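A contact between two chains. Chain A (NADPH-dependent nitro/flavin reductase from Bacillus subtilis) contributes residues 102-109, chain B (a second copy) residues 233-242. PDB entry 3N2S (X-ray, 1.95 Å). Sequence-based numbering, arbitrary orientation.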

# COMPACT_ATOMS: atom_id res chain seq x y z
N GLU A 102 -0.07 19.08 -2.85
CA GLU A 102 0.61 19.13 -1.55
C GLU A 102 -0.17 18.86 -0.27
O GLU A 102 0.42 18.97 0.79
CB GLU A 102 1.41 20.45 -1.45
CG GLU A 102 2.35 20.65 -2.63
CD GLU A 102 3.26 21.86 -2.59
OE1 GLU A 102 3.05 22.75 -1.74
OE2 GLU A 102 4.18 21.93 -3.44
N ASN A 103 -1.45 18.47 -0.35
CA ASN A 103 -2.23 18.24 0.85
C ASN A 103 -2.09 16.80 1.38
O ASN A 103 -1.42 15.98 0.75
CB ASN A 103 -3.71 18.64 0.63
CG ASN A 103 -4.46 17.85 -0.42
OD1 ASN A 103 -4.02 16.81 -0.93
ND2 ASN A 103 -5.66 18.32 -0.73
N THR A 104 -2.73 16.51 2.52
CA THR A 104 -2.70 15.19 3.16
C THR A 104 -3.39 14.16 2.27
O THR A 104 -2.88 13.05 2.13
CB THR A 104 -3.28 15.28 4.60
OG1 THR A 104 -2.45 16.17 5.35
CG2 THR A 104 -3.40 13.89 5.30
N GLU A 105 -4.53 14.54 1.65
CA GLU A 105 -5.27 13.65 0.75
C GLU A 105 -4.37 13.10 -0.37
O GLU A 105 -4.30 11.89 -0.55
CB GLU A 105 -6.53 14.34 0.16
CG GLU A 105 -7.24 13.51 -0.92
CD GLU A 105 -7.81 12.14 -0.57
OE1 GLU A 105 -7.82 11.74 0.62
OE2 GLU A 105 -8.30 11.47 -1.50
N MSE A 106 -3.64 13.97 -1.08
CA MSE A 106 -2.76 13.54 -2.19
C MSE A 106 -1.57 12.72 -1.67
O MSE A 106 -1.08 11.85 -2.39
CB MSE A 106 -2.26 14.72 -3.04
CG MSE A 106 -3.35 15.35 -3.91
SE MSE A 106 -4.37 14.02 -4.92
CE MSE A 106 -6.13 14.56 -4.29
N PHE A 107 -1.13 12.99 -0.43
CA PHE A 107 -0.03 12.23 0.19
C PHE A 107 -0.52 10.79 0.47
O PHE A 107 0.16 9.82 0.16
CB PHE A 107 0.44 12.93 1.46
CG PHE A 107 1.52 12.22 2.25
CD1 PHE A 107 2.78 12.00 1.69
CD2 PHE A 107 1.31 11.86 3.57
CE1 PHE A 107 3.80 11.43 2.45
CE2 PHE A 107 2.33 11.27 4.32
CZ PHE A 107 3.56 11.05 3.75
N MSE A 108 -1.75 10.66 0.96
CA MSE A 108 -2.35 9.34 1.20
C MSE A 108 -2.55 8.60 -0.13
O MSE A 108 -2.19 7.42 -0.24
CB MSE A 108 -3.68 9.50 1.95
CG MSE A 108 -3.50 10.08 3.33
SE MSE A 108 -5.20 10.24 4.28
CE MSE A 108 -5.44 8.45 4.68
N VAL A 109 -3.04 9.31 -1.15
CA VAL A 109 -3.28 8.74 -2.47
C VAL A 109 -2.00 8.14 -3.05
O VAL A 109 -1.99 6.97 -3.49
CB VAL A 109 -3.97 9.77 -3.43
CG1 VAL A 109 -3.78 9.39 -4.90
CG2 VAL A 109 -5.46 9.91 -3.09
N PRO B 233 -11.39 19.71 -3.32
CA PRO B 233 -10.39 18.95 -2.57
C PRO B 233 -10.85 18.54 -1.18
O PRO B 233 -11.70 19.21 -0.57
CB PRO B 233 -9.17 19.88 -2.53
CG PRO B 233 -9.64 21.22 -3.02
CD PRO B 233 -11.12 21.16 -3.25
N ARG B 234 -10.31 17.41 -0.70
CA ARG B 234 -10.60 16.88 0.63
C ARG B 234 -9.55 17.49 1.57
O ARG B 234 -8.74 16.78 2.19
CB ARG B 234 -10.60 15.33 0.62
CG ARG B 234 -11.60 14.76 -0.39
CD ARG B 234 -12.12 13.39 -0.04
NE ARG B 234 -11.25 12.34 -0.54
CZ ARG B 234 -11.61 11.38 -1.38
NH1 ARG B 234 -10.75 10.46 -1.77
NH2 ARG B 234 -12.86 11.33 -1.84
N THR B 235 -9.55 18.84 1.63
CA THR B 235 -8.63 19.66 2.43
C THR B 235 -8.81 19.45 3.94
O THR B 235 -7.82 19.52 4.68
CB THR B 235 -8.75 21.15 2.06
OG1 THR B 235 -10.06 21.60 2.35
CG2 THR B 235 -8.41 21.42 0.60
N TYR B 236 -10.07 19.16 4.38
CA TYR B 236 -10.42 18.91 5.78
C TYR B 236 -9.56 17.80 6.42
O TYR B 236 -9.41 17.77 7.64
CB TYR B 236 -11.93 18.60 5.92
CG TYR B 236 -12.28 17.13 5.76
CD1 TYR B 236 -12.41 16.30 6.88
CD2 TYR B 236 -12.47 16.56 4.50
CE1 TYR B 236 -12.70 14.94 6.75
CE2 TYR B 236 -12.78 15.21 4.36
CZ TYR B 236 -12.90 14.40 5.48
OH TYR B 236 -13.19 13.07 5.37
N LEU B 237 -9.03 16.87 5.59
CA LEU B 237 -8.21 15.76 6.08
C LEU B 237 -6.90 16.22 6.72
O LEU B 237 -6.40 15.52 7.59
CB LEU B 237 -7.95 14.71 4.98
CG LEU B 237 -9.17 13.85 4.60
CD1 LEU B 237 -8.86 13.01 3.38
CD2 LEU B 237 -9.62 12.94 5.77
N ASN B 238 -6.37 17.40 6.33
CA ASN B 238 -5.15 17.97 6.93
C ASN B 238 -5.33 18.06 8.45
O ASN B 238 -4.46 17.62 9.20
CB ASN B 238 -4.87 19.39 6.37
CG ASN B 238 -4.55 19.46 4.89
OD1 ASN B 238 -4.40 18.46 4.19
ND2 ASN B 238 -4.43 20.68 4.39
N ASP B 239 -6.51 18.55 8.90
CA ASP B 239 -6.86 18.68 10.31
C ASP B 239 -7.52 17.44 10.88
O ASP B 239 -7.23 17.07 12.02
CB ASP B 239 -7.75 19.92 10.54
CG ASP B 239 -7.10 21.23 10.12
OD1 ASP B 239 -5.90 21.41 10.40
OD2 ASP B 239 -7.79 22.06 9.49
N TYR B 240 -8.41 16.79 10.10
CA TYR B 240 -9.12 15.61 10.59
C TYR B 240 -8.22 14.42 10.97
O TYR B 240 -8.46 13.80 12.01
CB TYR B 240 -10.26 15.16 9.67
CG TYR B 240 -11.07 14.05 10.32
CD1 TYR B 240 -12.04 14.34 11.28
CD2 TYR B 240 -10.77 12.71 10.07
CE1 TYR B 240 -12.73 13.32 11.94
CE2 TYR B 240 -11.45 11.69 10.73
CZ TYR B 240 -12.42 12.00 11.66
OH TYR B 240 -13.11 11.00 12.30
N VAL B 241 -7.22 14.08 10.13
CA VAL B 241 -6.31 12.99 10.48
C VAL B 241 -5.60 13.25 11.84
O VAL B 241 -5.43 12.30 12.61
CB VAL B 241 -5.37 12.50 9.35
CG1 VAL B 241 -6.15 12.26 8.05
CG2 VAL B 241 -4.21 13.46 9.12
N LYS B 242 -5.23 14.55 12.14
CA LYS B 242 -4.61 15.02 13.40
C LYS B 242 -5.55 14.79 14.58
O LYS B 242 -5.10 14.39 15.65
CB LYS B 242 -4.19 16.50 13.31
CG LYS B 242 -3.05 16.77 12.35
CD LYS B 242 -2.79 18.27 12.22
CE LYS B 242 -1.80 18.58 11.13
NZ LYS B 242 -0.40 18.34 11.56
O HOH W 1 -6.04 16.95 2.56

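The start of a helix in chain A, beginning at T104(A), meets a turn and the helix that follows it in chain B. The two helix axes come no closer than 9.9 Å and their directions differ by 72°. The CA atoms of T104(A) and N238(B) are 5.3 Å apart; together the stretches bury 427 Å².

E105(A) covers the most surface. Its CA-to-CB bond points toward chain B, and E105(A) OE2 accepts a hydrogen bond from R234(B) NH1 at 2.7 Å, within a salt bridge. The carboxylate oxygen lies at the edge of the guanidinium, near its plane, where the N-H groups point. A long acidic side chain suits this place because it can span the gap between backbones while matching the arginine's charge. The same carboxylate also packs beside a leucine, with E105(A) OE1 3.2 Å from L237(B) CD1.

T104(A) comes next. As the first helical residue, it has a backbone N-H with no acceptor in a preceding turn of its own helix. N238(B) supplies one: T104(A) N donates to N238(B) OD1 at 3.1 Å and a nearly straight 168°. The asparagine's CA-to-CB bond points sideways, but its end comes nearer to chain A. A water extends this pattern, accepting from E105(A) N at 3.0 Å and donating to N238(B) OD1 at 2.8 Å and to R234(B) O at 2.7 Å. Threonine also offers a methyl group: T104(A) CG2 lies 3.9 Å from V241(B) CG2. Farther along, M108(A), a selenomethionine, continues the apolar contact, M108(A) SE lying 4.4 Å from V241(B) CG1.

N103(A), third in covered area, has a short side chain that sets its amide oxygen where it can accept from a free N-H in the first turn: N103(A) OD1 accepts from M106(A) N at 2.9 Å. It thus caps the helix start while N103(A) CB packs 3.6 Å from N238(B) OD1.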